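Local coordinates for protein aminopeptidase N (Francisella tularensis subsp. tularensis, PDB 5DLL) that cleaves single amino acids from the N-terminal end of peptides using zinc, as an M1-family aminopeptidase, and probably helps degrade intracellular peptides left by protein breakdown, at residues A[294-299]-A[705-710]; A[612-617]-A[681-686]; A[699-704]-A[712-717]; A[604-609]-A[670-675]. All coordinates share one frame; numbering follows the deposited sequence.

Contact 1. Residues A[294-299]-A[705-710]; sequences TATDKD and DNMTDQ
D299 OD2 is held by two groups, the backbone N of T296 and the ammonium of K746 on helix 741-752. T296 N approaches OD2 at 3.2 Å from above the carboxylate plane, while D299 N returns a weak bond to T296 OG1 at 3.3 Å. This capping box opens helix 297-312, which carries the zinc ligand H309 and runs up to a second, H313. It meets the start of helix 707-717 from the C-terminal helical domain, where N706 is the N-cap and its OD1 accepts from D709 N at 2.8 Å. The contact thus joins two helix N-termini from different domains. Across it, T708 OG1 lies anti to the carbonyl carbon (chi1 -37°) and accepts from D297 N at 3.0 Å, a bent bond with an N-H...O angle of 135°. The D297 side chain crosses that of T708 at about a right angle, bringing OD2 to 3.3 Å from T708 CG2. Its charge is met mainly outside this pair: Y664 OH bonds OD1, and R674 forms a salt bridge with OD2, which should keep the carboxylate ionised. M707 supplies the apolar part. CG stands anti to the backbone N (chi1 -168°) and the chain then bends at chi2 and chi3; V743 also packs on this side chain. M707 CG lies 3.7 Å from T296 CG2 and 3.2 Å from the carbonyl oxygen of T294.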
loop_
_atom_site.group_PDB
_atom_site.type_symbol
_atom_site.label_atom_id
_atom_site.label_comp_id
_atom_site.label_asym_id
_atom_site.label_seq_id
_atom_site.Cartn_x
_atom_site.Cartn_y
_atom_site.Cartn_z
ATOM N N THR A 294 -8.905 -11.398 -18.469
ATOM C CA THR A 294 -9.426 -11.331 -17.102
ATOM C C THR A 294 -9.060 -10.079 -16.312
ATOM O O THR A 294 -9.872 -9.593 -15.527
ATOM C CB THR A 294 -8.965 -12.551 -16.285
ATOM O OG1 THR A 294 -7.533 -12.611 -16.271
ATOM C CG2 THR A 294 -9.531 -13.831 -16.878
ATOM N N ALA A 295 -7.845 -9.568 -16.485
ATOM C CA ALA A 295 -7.389 -8.426 -15.689
ATOM C C ALA A 295 -7.971 -7.114 -16.219
ATOM O O ALA A 295 -8.011 -6.884 -17.432
ATOM C CB ALA A 295 -5.868 -8.366 -15.658
ATOM N N THR A 296 -8.441 -6.271 -15.301
ATOM C CA THR A 296 -8.901 -4.927 -15.639
ATOM C C THR A 296 -7.692 -4.001 -15.694
ATOM O O THR A 296 -6.577 -4.411 -15.369
ATOM C CB THR A 296 -9.919 -4.381 -14.608
ATOM O OG1 THR A 296 -9.309 -4.279 -13.313
ATOM C CG2 THR A 296 -11.160 -5.277 -14.526
ATOM N N ASP A 297 -7.911 -2.756 -16.107
ATOM C CA ASP A 297 -6.833 -1.765 -16.157
ATOM C C ASP A 297 -6.259 -1.536 -14.766
ATOM O O ASP A 297 -5.064 -1.304 -14.613
ATOM C CB ASP A 297 -7.331 -0.433 -16.731
ATOM C CG ASP A 297 -7.782 -0.543 -18.179
ATOM O OD1 ASP A 297 -7.162 -1.316 -18.947
ATOM O OD2 ASP A 297 -8.755 0.157 -18.550
ATOM N N LYS A 298 -7.124 -1.608 -13.757
ATOM C CA LYS A 298 -6.721 -1.455 -12.362
ATOM C C LYS A 298 -5.823 -2.610 -11.905
ATOM O O LYS A 298 -4.853 -2.395 -11.182
ATOM C CB LYS A 298 -7.968 -1.360 -11.474
ATOM C CG LYS A 298 -7.702 -1.020 -10.016
ATOM C CD LYS A 298 -6.818 0.212 -9.865
ATOM C CE LYS A 298 -6.993 0.872 -8.505
ATOM N NZ LYS A 298 -6.874 -0.084 -7.369
ATOM N N ASP A 299 -6.149 -3.825 -12.334
ATOM C CA ASP A 299 -5.352 -5.000 -11.991
ATOM C C ASP A 299 -3.942 -4.888 -12.546
ATOM O O ASP A 299 -2.972 -5.151 -11.836
ATOM C CB ASP A 299 -6.001 -6.280 -12.519
ATOM C CG ASP A 299 -7.318 -6.594 -11.840
ATOM O OD1 ASP A 299 -7.613 -6.001 -10.781
ATOM O OD2 ASP A 299 -8.067 -7.436 -12.378
ATOM N N ASP A 705 -14.264 -6.222 -25.439
ATOM C CA ASP A 705 -13.163 -7.145 -25.744
ATOM C C ASP A 705 -12.145 -7.230 -24.597
ATOM O O ASP A 705 -11.035 -7.741 -24.777
ATOM C CB ASP A 705 -12.482 -6.767 -27.077
ATOM C CG ASP A 705 -11.676 -5.470 -27.001
ATOM O OD1 ASP A 705 -12.043 -4.566 -26.220
ATOM O OD2 ASP A 705 -10.673 -5.351 -27.741
ATOM N N ASN A 706 -12.536 -6.743 -23.420
ATOM C CA ASN A 706 -11.684 -6.769 -22.234
ATOM C C ASN A 706 -12.532 -6.790 -20.964
ATOM O O ASN A 706 -13.743 -6.566 -21.024
ATOM C CB ASN A 706 -10.753 -5.554 -22.227
ATOM C CG ASN A 706 -11.497 -4.245 -22.025
ATOM O OD1 ASN A 706 -11.882 -3.906 -20.905
ATOM N ND2 ASN A 706 -11.692 -3.498 -23.105
ATOM N N MET A 707 -11.902 -7.039 -19.820
ATOM C CA MET A 707 -12.642 -7.106 -18.557
ATOM C C MET A 707 -13.062 -5.732 -18.037
ATOM O O MET A 707 -14.138 -5.602 -17.455
ATOM C CB MET A 707 -11.843 -7.845 -17.476
ATOM C CG MET A 707 -12.664 -8.202 -16.237
ATOM S SD MET A 707 -14.129 -9.214 -16.565
ATOM C CE MET A 707 -13.398 -10.689 -17.271
ATOM N N THR A 708 -12.227 -4.714 -18.238
ATOM C CA THR A 708 -12.530 -3.370 -17.740
ATOM C C THR A 708 -13.895 -2.883 -18.232
ATOM O O THR A 708 -14.698 -2.378 -17.448
ATOM C CB THR A 708 -11.455 -2.350 -18.153
ATOM O OG1 THR A 708 -10.160 -2.967 -18.122
ATOM C CG2 THR A 708 -11.484 -1.150 -17.215
ATOM N N ASP A 709 -14.151 -3.055 -19.525
ATOM C CA ASP A 709 -15.430 -2.666 -20.133
ATOM C C ASP A 709 -16.574 -3.595 -19.729
ATOM O O ASP A 709 -17.706 -3.149 -19.545
ATOM C CB ASP A 709 -15.321 -2.643 -21.667
ATOM C CG ASP A 709 -14.619 -1.398 -22.201
ATOM O OD1 ASP A 709 -14.434 -0.419 -21.446
ATOM O OD2 ASP A 709 -14.266 -1.396 -23.399
ATOM N N GLN A 710 -16.285 -4.885 -19.606
ATOM C CA GLN A 710 -17.309 -5.845 -19.200
ATOM C C GLN A 710 -17.693 -5.669 -17.727
ATOM O O GLN A 710 -18.855 -5.819 -17.363
ATOM C CB GLN A 710 -16.845 -7.273 -19.473
ATOM C CG GLN A 710 -17.972 -8.293 -19.436
ATOM C CD GLN A 710 -17.642 -9.574 -20.184
ATOM O OE1 GLN A 710 -16.570 -9.710 -20.773
ATOM N NE2 GLN A 710 -18.572 -10.520 -20.167
#

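Contact 2. Residues A[612-617]-A[681-686]; sequences LLIPIE and LSYLMN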
loop_
_atom_site.group_PDB
_atom_site.type_symbol
_atom_site.label_atom_id
_atom_site.label_comp_id
_atom_site.label_asym_id
_atom_site.label_seq_id
_atom_site.Cartn_x
_atom_site.Cartn_y
_atom_site.Cartn_z
ATOM N N LEU A 612 -15.630 14.425 -11.634
ATOM C CA LEU A 612 -17.049 14.381 -11.986
ATOM C C LEU A 612 -17.845 13.319 -11.216
ATOM O O LEU A 612 -19.078 13.359 -11.206
ATOM C CB LEU A 612 -17.229 14.179 -13.497
ATOM C CG LEU A 612 -16.789 15.309 -14.441
ATOM C CD1 LEU A 612 -17.196 14.969 -15.865
ATOM C CD2 LEU A 612 -17.353 16.666 -14.054
ATOM N N LEU A 613 -17.161 12.375 -10.575
ATOM C CA LEU A 613 -17.854 11.380 -9.760
ATOM C C LEU A 613 -18.116 11.968 -8.376
ATOM O O LEU A 613 -17.182 12.351 -7.671
ATOM C CB LEU A 613 -17.044 10.083 -9.671
ATOM C CG LEU A 613 -17.824 8.791 -9.390
ATOM C CD1 LEU A 613 -19.029 8.635 -10.314
ATOM C CD2 LEU A 613 -16.896 7.590 -9.519
ATOM N N ILE A 614 -19.395 12.048 -8.011
ATOM C CA ILE A 614 -19.822 12.633 -6.734
ATOM C C ILE A 614 -19.300 11.762 -5.578
ATOM O O ILE A 614 -19.389 10.531 -5.652
ATOM C CB ILE A 614 -21.371 12.752 -6.669
ATOM C CG1 ILE A 614 -21.894 13.716 -7.743
ATOM C CG2 ILE A 614 -21.850 13.226 -5.302
ATOM C CD1 ILE A 614 -21.669 15.183 -7.439
ATOM N N PRO A 615 -18.747 12.391 -4.513
ATOM C CA PRO A 615 -18.205 11.604 -3.397
ATOM C C PRO A 615 -19.185 10.547 -2.897
ATOM O O PRO A 615 -20.363 10.849 -2.685
ATOM C CB PRO A 615 -17.962 12.647 -2.300
ATOM C CG PRO A 615 -17.820 13.944 -3.010
ATOM C CD PRO A 615 -18.571 13.843 -4.308
ATOM N N ILE A 616 -18.705 9.317 -2.732
ATOM C CA ILE A 616 -19.535 8.246 -2.183
ATOM C C ILE A 616 -19.972 8.555 -0.745
ATOM O O ILE A 616 -19.368 9.382 -0.050
ATOM C CB ILE A 616 -18.855 6.857 -2.265
ATOM C CG1 ILE A 616 -17.472 6.869 -1.599
ATOM C CG2 ILE A 616 -18.748 6.410 -3.717
ATOM C CD1 ILE A 616 -16.938 5.487 -1.293
ATOM N N GLU A 617 -21.022 7.866 -0.314
ATOM C CA GLU A 617 -21.737 8.210 0.912
ATOM C C GLU A 617 -20.866 8.069 2.164
ATOM O O GLU A 617 -20.962 8.883 3.089
ATOM C CB GLU A 617 -23.006 7.360 1.040
ATOM C CG GLU A 617 -23.973 7.500 -0.134
ATOM C CD GLU A 617 -23.800 6.416 -1.192
ATOM O OE1 GLU A 617 -23.157 6.676 -2.234
ATOM O OE2 GLU A 617 -24.301 5.295 -0.974
ATOM N N LEU A 681 -21.547 6.602 -18.351
ATOM C CA LEU A 681 -22.563 5.546 -18.353
ATOM C C LEU A 681 -23.302 5.396 -17.015
ATOM O O LEU A 681 -24.458 4.969 -17.002
ATOM C CB LEU A 681 -21.940 4.202 -18.763
ATOM C CG LEU A 681 -22.897 3.010 -18.916
ATOM C CD1 LEU A 681 -24.014 3.313 -19.907
ATOM C CD2 LEU A 681 -22.131 1.764 -19.328
ATOM N N SER A 682 -22.647 5.740 -15.905
ATOM C CA SER A 682 -23.291 5.680 -14.587
ATOM C C SER A 682 -24.324 6.791 -14.444
ATOM O O SER A 682 -25.383 6.578 -13.858
ATOM C CB SER A 682 -22.267 5.741 -13.435
ATOM O OG SER A 682 -21.958 7.073 -13.046
ATOM N N TYR A 683 -24.017 7.967 -14.988
ATOM C CA TYR A 683 -24.969 9.079 -14.978
ATOM C C TYR A 683 -26.162 8.841 -15.905
ATOM O O TYR A 683 -27.248 9.360 -15.659
ATOM C CB TYR A 683 -24.278 10.389 -15.343
ATOM C CG TYR A 683 -23.569 11.037 -14.182
ATOM C CD1 TYR A 683 -24.273 11.803 -13.255
ATOM C CD2 TYR A 683 -22.196 10.889 -14.010
ATOM C CE1 TYR A 683 -23.626 12.405 -12.188
ATOM C CE2 TYR A 683 -21.540 11.487 -12.950
ATOM C CZ TYR A 683 -22.258 12.244 -12.042
ATOM O OH TYR A 683 -21.607 12.836 -10.984
ATOM N N LEU A 684 -25.964 8.061 -16.965
ATOM C CA LEU A 684 -27.069 7.682 -17.848
ATOM C C LEU A 684 -28.058 6.720 -17.162
ATOM O O LEU A 684 -29.248 6.689 -17.510
ATOM C CB LEU A 684 -26.531 7.072 -19.150
ATOM C CG LEU A 684 -25.700 8.007 -20.046
ATOM C CD1 LEU A 684 -25.088 7.233 -21.209
ATOM C CD2 LEU A 684 -26.518 9.192 -20.555
ATOM N N MET A 685 -27.563 5.951 -16.190
ATOM C CA MET A 685 -28.397 5.025 -15.406
ATOM C C MET A 685 -29.060 5.699 -14.208
ATOM O O MET A 685 -30.172 5.339 -13.828
ATOM C CB MET A 685 -27.569 3.839 -14.927
ATOM C CG MET A 685 -27.109 2.928 -16.050
ATOM S SD MET A 685 -28.473 2.044 -16.831
ATOM C CE MET A 685 -27.549 0.738 -17.629
ATOM N N ASN A 686 -28.381 6.679 -13.620
ATOM C CA ASN A 686 -28.980 7.492 -12.564
ATOM C C ASN A 686 -29.965 8.552 -13.087
ATOM O O ASN A 686 -30.465 9.369 -12.315
ATOM C CB ASN A 686 -27.886 8.150 -11.723
ATOM C CG ASN A 686 -27.060 7.142 -10.960
ATOM O OD1 ASN A 686 -25.869 6.969 -11.220
ATOM N ND2 ASN A 686 -27.693 6.455 -10.018
#
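L613, I614 and P615 run in extended conformation between helices 605-612 and 617-621, and the C-terminal end of helix 668-685 faces them, the closest CA atoms being those of L613 and Y683, 9.1 Å apart. In this helical, ARM-like domain a tyrosine reaching from one helix to the backbone between two others spans that gap. Y683 CG is anti to the carbonyl carbon (chi1 -82°), which sends the phenol off its helix toward 612-614; chi2 (-81°) only sets the tilt, standing the ring plane roughly perpendicular to the plane of CA, CB and CG. Y683 OH donates to L612 O at 2.6 Å. The donor sits nearly along the C=O axis, at a C=O...OH angle of 166°, and the carbonyl oxygen lies at the ring's edge near its plane, 3.6 Å from Y683 CE2. The bond gives the L612 carbonyl a partner. The ring also stacks with W651 and touches F594 and L643, so it is wedged among neighbouring helices. On the other segment, the carbonyls of I614 and P615 are bonded by R636, and that of L613 by Q573, which ties the extended link to other helices. I614 crosses Y683 at about a right angle, its CG1 anti to the carbonyl carbon and 3.4 Å from Y683 OH.

Contact 3. Residues A[699-704]-A[712-717]; sequences QLFDNA and TAFTEL
With CG anti to the backbone N in both F701 (chi1 -169°) and F714 (chi1 -175°), the two phenylalanine side chains run side by side and point the same way. F701 CE1 comes to 3.9 Å from F714 CB, so the ring of one rests against the stem of the other. L717 crosses F701 at about a right angle and lays a methyl over one face of its ring: CD2 stands 4.2 Å from the centroid, offset toward the rim, a CH-pi contact. At the edge, in the ring plane, lies A713 CB, which is 3.6 Å from F701 CB. The two segments form a helical hairpin of the C-terminal ARM-like domain, the antiparallel consecutive helices 691-703 and 707-717 joined by a short turn; their axes approach to 8.4 Å at 147°. A713 meets the opposing backbone with its methyl, CB lying 3.3 Å from F701 N. On the flank, L700 CG touches A713 CB at 4.0 Å, while L700 itself packs on K677 and L681 of helix 668-685. Helix 723-736 packs here too, where F733 stacks with F714 and R736 makes a cation-pi contact with F701.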
loop_
_atom_site.group_PDB
_atom_site.type_symbol
_atom_site.label_atom_id
_atom_site.label_comp_id
_atom_site.label_asym_id
_atom_site.label_seq_id
_atom_site.Cartn_x
_atom_site.Cartn_y
_atom_site.Cartn_z
ATOM N N GLN A 699 -25.199 -3.202 -24.817
ATOM C CA GLN A 699 -24.341 -3.435 -25.979
ATOM C C GLN A 699 -22.883 -3.574 -25.555
ATOM O O GLN A 699 -22.197 -4.502 -25.987
ATOM C CB GLN A 699 -24.489 -2.317 -27.017
ATOM C CG GLN A 699 -25.831 -2.306 -27.738
ATOM C CD GLN A 699 -26.113 -3.595 -28.495
ATOM O OE1 GLN A 699 -25.355 -3.989 -29.385
ATOM N NE2 GLN A 699 -27.213 -4.259 -28.143
ATOM N N LEU A 700 -22.421 -2.659 -24.705
ATOM C CA LEU A 700 -21.052 -2.697 -24.184
ATOM C C LEU A 700 -20.772 -4.037 -23.523
ATOM O O LEU A 700 -19.702 -4.620 -23.703
ATOM C CB LEU A 700 -20.832 -1.565 -23.173
ATOM C CG LEU A 700 -19.426 -1.382 -22.586
ATOM C CD1 LEU A 700 -18.371 -1.351 -23.680
ATOM C CD2 LEU A 700 -19.367 -0.110 -21.754
ATOM N N PHE A 701 -21.754 -4.511 -22.761
ATOM C CA PHE A 701 -21.711 -5.825 -22.140
ATOM C C PHE A 701 -21.452 -6.921 -23.174
ATOM O O PHE A 701 -20.573 -7.758 -22.984
ATOM C CB PHE A 701 -23.032 -6.094 -21.409
ATOM C CG PHE A 701 -23.003 -7.308 -20.527
ATOM C CD1 PHE A 701 -22.211 -7.331 -19.390
ATOM C CD2 PHE A 701 -23.782 -8.421 -20.823
ATOM C CE1 PHE A 701 -22.184 -8.443 -18.569
ATOM C CE2 PHE A 701 -23.761 -9.537 -20.003
ATOM C CZ PHE A 701 -22.960 -9.549 -18.876
ATOM N N ASP A 702 -22.210 -6.907 -24.267
ATOM C CA ASP A 702 -22.097 -7.945 -25.297
ATOM C C ASP A 702 -20.849 -7.800 -26.170
ATOM O O ASP A 702 -20.320 -8.798 -26.658
ATOM C CB ASP A 702 -23.335 -7.948 -26.200
ATOM C CG ASP A 702 -24.620 -8.182 -25.432
ATOM O OD1 ASP A 702 -24.640 -9.051 -24.534
ATOM O OD2 ASP A 702 -25.618 -7.495 -25.735
ATOM N N ASN A 703 -20.388 -6.566 -26.368
ATOM C CA ASN A 703 -19.332 -6.278 -27.337
ATOM C C ASN A 703 -17.929 -6.103 -26.757
ATOM O O ASN A 703 -16.950 -6.186 -27.500
ATOM C CB ASN A 703 -19.691 -5.021 -28.136
ATOM C CG ASN A 703 -21.029 -5.139 -28.840
ATOM O OD1 ASN A 703 -21.441 -6.226 -29.241
ATOM N ND2 ASN A 703 -21.718 -4.012 -28.993
ATOM N N ALA A 704 -17.823 -5.851 -25.452
ATOM C CA ALA A 704 -16.525 -5.570 -24.818
ATOM C C ALA A 704 -15.491 -6.647 -25.138
ATOM O O ALA A 704 -15.806 -7.837 -25.113
ATOM C CB ALA A 704 -16.686 -5.433 -23.311
ATOM N N THR A 712 -17.509 -2.726 -16.232
ATOM C CA THR A 712 -18.281 -1.487 -16.263
ATOM C C THR A 712 -19.697 -1.743 -16.769
ATOM O O THR A 712 -20.666 -1.270 -16.181
ATOM C CB THR A 712 -17.608 -0.430 -17.157
ATOM O OG1 THR A 712 -16.246 -0.262 -16.753
ATOM C CG2 THR A 712 -18.328 0.908 -17.055
ATOM N N ALA A 713 -19.812 -2.504 -17.856
ATOM C CA ALA A 713 -21.115 -2.842 -18.425
ATOM C C ALA A 713 -21.991 -3.583 -17.416
ATOM O O ALA A 713 -23.158 -3.238 -17.231
ATOM C CB ALA A 713 -20.938 -3.676 -19.679
ATOM N N PHE A 714 -21.419 -4.595 -16.766
ATOM C CA PHE A 714 -22.128 -5.375 -15.748
ATOM C C PHE A 714 -22.576 -4.496 -14.582
ATOM O O PHE A 714 -23.749 -4.506 -14.215
ATOM C CB PHE A 714 -21.240 -6.527 -15.248
ATOM C CG PHE A 714 -21.918 -7.470 -14.274
ATOM C CD1 PHE A 714 -23.240 -7.871 -14.450
ATOM C CD2 PHE A 714 -21.208 -7.994 -13.199
ATOM C CE1 PHE A 714 -23.848 -8.749 -13.557
ATOM C CE2 PHE A 714 -21.812 -8.869 -12.304
ATOM C CZ PHE A 714 -23.133 -9.248 -12.484
ATOM N N THR A 715 -21.647 -3.728 -14.019
ATOM C CA THR A 715 -21.941 -2.844 -12.886
ATOM C C THR A 715 -23.133 -1.918 -13.159
ATOM O O THR A 715 -23.991 -1.737 -12.297
ATOM C CB THR A 715 -20.721 -1.968 -12.518
ATOM O OG1 THR A 715 -19.566 -2.795 -12.317
ATOM C CG2 THR A 715 -20.988 -1.140 -11.253
ATOM N N GLU A 716 -23.181 -1.342 -14.357
ATOM C CA GLU A 716 -24.225 -0.377 -14.710
ATOM C C GLU A 716 -25.533 -1.080 -15.069
ATOM O O GLU A 716 -26.617 -0.543 -14.836
ATOM C CB GLU A 716 -23.769 0.518 -15.862
ATOM C CG GLU A 716 -22.438 1.227 -15.637
ATOM C CD GLU A 716 -22.442 2.209 -14.476
ATOM O OE1 GLU A 716 -23.528 2.517 -13.938
ATOM O OE2 GLU A 716 -21.340 2.680 -14.104
ATOM N N LEU A 717 -25.428 -2.285 -15.622
ATOM C CA LEU A 717 -26.600 -3.119 -15.894
ATOM C C LEU A 717 -27.305 -3.530 -14.590
ATOM O O LEU A 717 -28.501 -3.811 -14.597
ATOM C CB LEU A 717 -26.189 -4.365 -16.703
ATOM C CG LEU A 717 -26.947 -4.739 -17.985
ATOM C CD1 LEU A 717 -27.347 -3.524 -18.811
ATOM C CD2 LEU A 717 -26.094 -5.685 -18.823
#

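Contact 4. Residues A[604-609]-A[670-675]; sequences DKALIS and QIAKRK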
loop_
_atom_site.group_PDB
_atom_site.type_symbol
_atom_site.label_atom_id
_atom_site.label_comp_id
_atom_site.label_asym_id
_atom_site.label_seq_id
_atom_site.Cartn_x
_atom_site.Cartn_y
_atom_site.Cartn_z
ATOM N N ASP A 604 -6.284 15.649 -18.435
ATOM C CA ASP A 604 -6.276 14.199 -18.235
ATOM C C ASP A 604 -7.713 13.716 -18.037
ATOM O O ASP A 604 -8.404 14.130 -17.105
ATOM C CB ASP A 604 -5.393 13.796 -17.044
ATOM C CG ASP A 604 -5.172 12.279 -16.952
ATOM O OD1 ASP A 604 -6.099 11.500 -17.273
ATOM O OD2 ASP A 604 -4.065 11.861 -16.551
ATOM N N LYS A 605 -8.146 12.841 -18.938
ATOM C CA LYS A 605 -9.522 12.355 -18.965
ATOM C C LYS A 605 -9.844 11.489 -17.745
ATOM O O LYS A 605 -11.006 11.356 -17.365
ATOM C CB LYS A 605 -9.757 11.563 -20.254
ATOM C CG LYS A 605 -11.123 11.754 -20.876
ATOM C CD LYS A 605 -11.059 11.754 -22.397
ATOM C CE LYS A 605 -10.439 13.038 -22.925
ATOM N NZ LYS A 605 -10.695 13.211 -24.380
ATOM N N ALA A 606 -8.811 10.898 -17.145
ATOM C CA ALA A 606 -8.960 10.139 -15.909
ATOM C C ALA A 606 -9.217 11.081 -14.735
ATOM O O ALA A 606 -10.051 10.796 -13.875
ATOM C CB ALA A 606 -7.718 9.301 -15.652
ATOM N N LEU A 607 -8.484 12.193 -14.702
ATOM C CA LEU A 607 -8.701 13.248 -13.707
ATOM C C LEU A 607 -10.120 13.817 -13.800
ATOM O O LEU A 607 -10.751 14.096 -12.780
ATOM C CB LEU A 607 -7.667 14.369 -13.877
ATOM C CG LEU A 607 -7.961 15.733 -13.245
ATOM C CD1 LEU A 607 -8.010 15.653 -11.725
ATOM C CD2 LEU A 607 -6.914 16.734 -13.710
ATOM N N ILE A 608 -10.608 13.991 -15.027
ATOM C CA ILE A 608 -11.997 14.389 -15.258
ATOM C C ILE A 608 -12.953 13.385 -14.592
ATOM O O ILE A 608 -13.879 13.783 -13.884
ATOM C CB ILE A 608 -12.307 14.523 -16.771
ATOM C CG1 ILE A 608 -11.559 15.723 -17.365
ATOM C CG2 ILE A 608 -13.798 14.708 -17.009
ATOM C CD1 ILE A 608 -11.587 15.799 -18.880
ATOM N N SER A 609 -12.705 12.092 -14.806
ATOM C CA SER A 609 -13.525 11.025 -14.220
ATOM C C SER A 609 -13.614 11.092 -12.692
ATOM O O SER A 609 -14.666 10.807 -12.125
ATOM C CB SER A 609 -12.984 9.653 -14.634
ATOM O OG SER A 609 -12.637 9.636 -16.007
ATOM N N GLN A 670 -5.938 5.444 -23.624
ATOM C CA GLN A 670 -6.990 4.422 -23.751
ATOM C C GLN A 670 -7.592 4.029 -22.397
ATOM O O GLN A 670 -8.792 3.766 -22.290
ATOM C CB GLN A 670 -6.459 3.175 -24.472
ATOM C CG GLN A 670 -6.204 3.381 -25.959
ATOM C CD GLN A 670 -7.462 3.758 -26.719
ATOM O OE1 GLN A 670 -7.547 4.836 -27.310
ATOM N NE2 GLN A 670 -8.457 2.878 -26.689
ATOM N N ILE A 671 -6.756 4.005 -21.367
ATOM C CA ILE A 671 -7.208 3.715 -20.014
ATOM C C ILE A 671 -8.110 4.840 -19.498
ATOM O O ILE A 671 -9.200 4.577 -18.983
ATOM C CB ILE A 671 -6.006 3.490 -19.067
ATOM C CG1 ILE A 671 -5.255 2.215 -19.472
ATOM C CG2 ILE A 671 -6.460 3.376 -17.618
ATOM C CD1 ILE A 671 -3.851 2.119 -18.914
ATOM N N ALA A 672 -7.656 6.084 -19.649
ATOM C CA ALA A 672 -8.399 7.264 -19.183
ATOM C C ALA A 672 -9.730 7.436 -19.909
ATOM O O ALA A 672 -10.709 7.904 -19.322
ATOM C CB ALA A 672 -7.554 8.517 -19.353
ATOM N N LYS A 673 -9.740 7.065 -21.189
ATOM C CA LYS A 673 -10.945 7.087 -22.029
ATOM C C LYS A 673 -11.995 6.152 -21.426
ATOM O O LYS A 673 -13.147 6.546 -21.228
ATOM C CB LYS A 673 -10.597 6.638 -23.463
ATOM C CG LYS A 673 -11.187 7.466 -24.600
ATOM C CD LYS A 673 -10.307 7.352 -25.847
ATOM C CE LYS A 673 -11.050 7.612 -27.156
ATOM N NZ LYS A 673 -11.245 9.050 -27.497
ATOM N N ARG A 674 -11.565 4.929 -21.111
ATOM C CA ARG A 674 -12.447 3.873 -20.600
ATOM C C ARG A 674 -13.121 4.191 -19.271
ATOM O O ARG A 674 -14.213 3.692 -18.994
ATOM C CB ARG A 674 -11.683 2.551 -20.453
ATOM C CG ARG A 674 -11.655 1.695 -21.707
ATOM C CD ARG A 674 -11.083 0.317 -21.416
ATOM N NE ARG A 674 -9.651 0.378 -21.122
ATOM C CZ ARG A 674 -8.680 0.368 -22.036
ATOM N NH1 ARG A 674 -8.961 0.294 -23.333
ATOM N NH2 ARG A 674 -7.409 0.428 -21.649
ATOM N N LYS A 675 -12.477 4.994 -18.434
ATOM C CA LYS A 675 -13.076 5.312 -17.142
ATOM C C LYS A 675 -13.991 6.530 -17.205
ATOM O O LYS A 675 -15.027 6.542 -16.544
ATOM C CB LYS A 675 -12.037 5.423 -16.024
ATOM C CG LYS A 675 -10.925 6.433 -16.221
ATOM C CD LYS A 675 -9.963 6.390 -15.041
ATOM C CE LYS A 675 -9.203 5.070 -14.960
ATOM N NZ LYS A 675 -8.153 5.081 -13.907
#
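K675 takes the crowded first torsion, with CG between backbone N and carbonyl carbon (chi1 57°); with a straight chi2 this lays CG and CD along helix 605-612, and the chi3 bend turns CE and NZ off it. K675 CD lies 3.7 Å from A606 CB, and K675 CG 3.6 Å from S609 OG. S609 turns its hydroxyl anti to the carbonyl carbon (chi1 -43°) and back onto its own helix. There OG donates to K605 O at 2.7 Å, in the carbonyl plane on a lone pair, and S609 N makes this oxygen a double acceptor. Helices 605-612 and 668-685 of the helical C-terminal domain run nearly parallel here, with axes 8.0 Å apart crossing at 26°. Alanines meet at this spacing: A606 CB and A672 CB lie 3.8 Å apart, and the A672 methyl also faces A606 N. D604, the N-cap, has CG anti to the backbone N and uses the anti lone pair of OD1 to accept from A606 N, while OD2 is bonded by S348. K605 leads off with its CB against A672, but its bent chain carries NZ away to 5.2 Å from K673 NZ, a like-charge proximity that may be unfavourable; K673 NZ has Q657 O as partner.

Overall arrangement
From the N terminus, 294-299 at the start of helix 297-312 comes first and waits some 400 residues for 705-710; contact 1 therefore closes the longest loop, tying the zinc-binding peptidase domain to the C-terminal helical domain. Contacts 4 and 2 are both nested within that loop. They cross, because the segments alternate: 604-609 (contact 4), 612-617 (contact 2), 670-675 (contact 4), 681-686 (contact 2), and both lean on helix 668-685 at different heights. Contact 3 follows them in series, a short hairpin of 699-704 with 712-717 that crosses contact 1 and shares helix 707-717 with it. E716 of contact 3 packs on L681 and S682 of contact 2, and A704 on D709 of contact 1.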